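Local coordinates for ThermoDBP-single stranded DNA binding protein (Thermoproteus tenax, PDB 3TEK), which binds single-stranded DNA and, in the Thermoproteales, takes the place of the canonical single-stranded DNA-binding protein, at residues A[97-100]-A[101-105]. Residues are numbered along the deposited sequence; the frame is centred on the assembly and turned at random.
Sequences KKWF and FEEAV
The carbonyl of W99 is gripped twice: A104 N donates to W99 O over 2.9 Å, lying in the carbonyl plane and nearly straight at 167°, while E103 N reaches the same oxygen from above that plane with a more bent bond. Sharing of this acceptor marks a switch of register within helix 83-108. F101 N and E102 N bond to K97 O and K98 O in the usual i to i+4 pattern; W99 O takes the last such bond, from E103 N, and the first i to i+5 bond, from A104 N; V105 N to F100 O at 2.9 Å keeps the wider spacing. The i to i+5 bonds make a pi turn at 101-104, widening the helix there by an extra residue. A104 has only a methyl, so the W99 indole can lie close over it, CB 4.1 Å from the centroid of the six-membered ring in a CH-pi contact. V105 branches at CB: with CG1 anti to the backbone N (chi1 163°), CG2 sits beside that N, from where it meets the F100 face, 3.5 Å from F100 CE2. F100 in turn presents its edge to the face of F101, a T-shaped pair with planes at 88°. The long aliphatic chain of K97 can lie at the edge of that ring, CG 3.8 Å from F101 CD2, while NZ extends on. The E103 carboxylate stands beside W99 CD1, its plane steeply turned to the indole, and K98 CG lies against the E102 carboxylate. The A104 methyl and V105 CG2 thus cover aromatic faces turned back to their own helix, whereas W99 reaches T138 and L140 of strand 131-142 and F100 meets F116; the opposite charges of K98 and E102, 5.2 Å apart from NZ to OE2, probably attract only modestly.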
ATOM      1  N   LYS A  97      -1.127   9.604   1.751  1.00 48.37           N
ATOM      2  CA  LYS A  97      -0.275  10.779   1.775  1.00 52.96           C
ATOM      3  C   LYS A  97      -0.909  11.855   2.627  1.00 54.75           C
ATOM      4  O   LYS A  97      -0.226  12.500   3.429  1.00 54.31           O
ATOM      5  CB  LYS A  97      -0.067  11.288   0.357  1.00 55.08           C
ATOM      6  CG  LYS A  97       0.941  12.386   0.176  1.00 59.77           C
ATOM      7  CD  LYS A  97       1.155  12.612  -1.323  1.00 64.93           C
ATOM      8  CE  LYS A  97       1.875  13.911  -1.644  1.00 68.59           C
ATOM      9  NZ  LYS A  97       1.657  14.271  -3.089  1.00 70.46           N
ATOM     10  N   LYS A  98      -2.217  12.044   2.459  1.00 54.64           N
ATOM     11  CA  LYS A  98      -2.957  13.030   3.250  1.00 55.06           C
ATOM     12  C   LYS A  98      -2.939  12.671   4.747  1.00 52.84           C
ATOM     13  O   LYS A  98      -2.687  13.502   5.619  1.00 52.77           O
ATOM     14  CB  LYS A  98      -4.403  13.119   2.754  1.00 57.76           C
ATOM     15  CG  LYS A  98      -5.177  14.307   3.348  1.00 63.13           C
ATOM     16  CD  LYS A  98      -6.493  14.605   2.602  1.00 68.14           C
ATOM     17  CE  LYS A  98      -7.735  14.135   3.363  1.00 71.37           C
ATOM     18  NZ  LYS A  98      -9.008  14.746   2.832  1.00 76.86           N
ATOM     19  N   TRP A  99      -3.254  11.427   5.041  1.00 49.84           N
ATOM     20  CA  TRP A  99      -3.138  10.933   6.397  1.00 49.72           C
ATOM     21  C   TRP A  99      -1.728  11.200   6.987  1.00 49.21           C
ATOM     22  O   TRP A  99      -1.626  11.637   8.134  1.00 48.26           O
ATOM     23  CB  TRP A  99      -3.472   9.440   6.453  1.00 49.26           C
ATOM     24  CG  TRP A  99      -3.170   8.872   7.760  1.00 50.09           C
ATOM     25  CD1 TRP A  99      -3.934   8.966   8.880  1.00 50.87           C
ATOM     26  CD2 TRP A  99      -1.991   8.146   8.125  1.00 48.58           C
ATOM     27  NE1 TRP A  99      -3.302   8.334   9.930  1.00 52.50           N
ATOM     28  CE2 TRP A  99      -2.108   7.825   9.496  1.00 51.57           C
ATOM     29  CE3 TRP A  99      -0.855   7.736   7.427  1.00 49.14           C
ATOM     30  CZ2 TRP A  99      -1.123   7.093  10.192  1.00 51.29           C
ATOM     31  CZ3 TRP A  99       0.116   6.999   8.101  1.00 51.58           C
ATOM     32  CH2 TRP A  99      -0.019   6.698   9.475  1.00 52.74           C
ATOM     33  N   PHE A 100      -0.670  10.951   6.208  1.00 47.12           N
ATOM     34  CA  PHE A 100       0.705  11.091   6.730  1.00 47.27           C
ATOM     35  C   PHE A 100       1.032  12.530   7.040  1.00 48.95           C
ATOM     36  O   PHE A 100       1.516  12.846   8.101  1.00 47.77           O
ATOM     37  CB  PHE A 100       1.744  10.588   5.748  1.00 47.55           C
ATOM     38  CG  PHE A 100       3.152  10.757   6.241  1.00 47.60           C
ATOM     39  CD1 PHE A 100       3.677   9.883   7.181  1.00 48.61           C
ATOM     40  CD2 PHE A 100       3.925  11.812   5.807  1.00 49.85           C
ATOM     41  CE1 PHE A 100       4.997  10.036   7.659  1.00 51.31           C
ATOM     42  CE2 PHE A 100       5.248  11.998   6.277  1.00 51.85           C
ATOM     43  CZ  PHE A 100       5.786  11.109   7.205  1.00 51.39           C
ATOM     44  N   PHE A 101       0.748  13.416   6.100  1.00 50.82           N
ATOM     45  CA  PHE A 101       1.119  14.799   6.272  1.00 53.56           C
ATOM     46  C   PHE A 101       0.190  15.547   7.186  1.00 53.47           C
ATOM     47  O   PHE A 101       0.641  16.398   7.928  1.00 57.15           O
ATOM     48  CB  PHE A 101       1.245  15.501   4.931  1.00 54.07           C
ATOM     49  CG  PHE A 101       2.479  15.126   4.199  1.00 55.87           C
ATOM     50  CD1 PHE A 101       3.711  15.607   4.620  1.00 56.54           C
ATOM     51  CD2 PHE A 101       2.424  14.260   3.104  1.00 56.25           C
ATOM     52  CE1 PHE A 101       4.873  15.250   3.965  1.00 58.30           C
ATOM     53  CE2 PHE A 101       3.579  13.914   2.425  1.00 57.48           C
ATOM     54  CZ  PHE A 101       4.812  14.396   2.860  1.00 57.96           C
ATOM     55  N   GLU A 102      -1.095  15.234   7.149  1.00 53.53           N
ATOM     56  CA  GLU A 102      -2.076  16.038   7.875  1.00 54.60           C
ATOM     57  C   GLU A 102      -2.451  15.478   9.245  1.00 54.56           C
ATOM     58  O   GLU A 102      -2.975  16.219  10.080  1.00 52.41           O
ATOM     59  CB  GLU A 102      -3.331  16.239   7.041  1.00 56.97           C
ATOM     60  CG  GLU A 102      -3.056  16.968   5.741  1.00 59.87           C
ATOM     61  CD  GLU A 102      -4.310  17.373   4.977  1.00 61.75           C
ATOM     62  OE1 GLU A 102      -4.173  17.691   3.772  1.00 64.26           O
ATOM     63  OE2 GLU A 102      -5.418  17.384   5.562  1.00 63.93           O
ATOM     64  N   GLU A 103      -2.197  14.187   9.478  1.00 52.61           N
ATOM     65  CA  GLU A 103      -2.495  13.578  10.766  1.00 52.72           C
ATOM     66  C   GLU A 103      -1.242  13.027  11.446  1.00 51.46           C
ATOM     67  O   GLU A 103      -0.939  13.399  12.568  1.00 50.97           O
ATOM     68  CB  GLU A 103      -3.562  12.493  10.623  1.00 55.49           C
ATOM     69  CG  GLU A 103      -4.948  13.026  10.281  1.00 59.05           C
ATOM     70  CD  GLU A 103      -5.915  11.910   9.925  1.00 65.57           C
ATOM     71  OE1 GLU A 103      -6.317  11.802   8.741  1.00 71.53           O
ATOM     72  OE2 GLU A 103      -6.263  11.120  10.824  1.00 69.32           O
ATOM     73  N   ALA A 104      -0.523  12.124  10.792  1.00 49.99           N
ATOM     74  CA  ALA A 104       0.667  11.497  11.432  1.00 47.31           C
ATOM     75  C   ALA A 104       1.767  12.512  11.828  1.00 46.84           C
ATOM     76  O   ALA A 104       2.268  12.505  12.965  1.00 46.55           O
ATOM     77  CB  ALA A 104       1.252  10.414  10.545  1.00 45.36           C
ATOM     78  N   VAL A 105       2.153  13.349  10.873  1.00 46.78           N
ATOM     79  CA  VAL A 105       3.189  14.355  11.062  1.00 48.70           C
ATOM     80  C   VAL A 105       2.936  15.273  12.281  1.00 50.80           C
ATOM     81  O   VAL A 105       3.765  15.305  13.200  1.00 51.63           O
ATOM     82  CB  VAL A 105       3.457  15.150   9.767  1.00 48.90           C
ATOM     83  CG1 VAL A 105       4.223  16.436  10.085  1.00 48.83           C
ATOM     84  CG2 VAL A 105       4.240  14.277   8.753  1.00 46.60           C
TER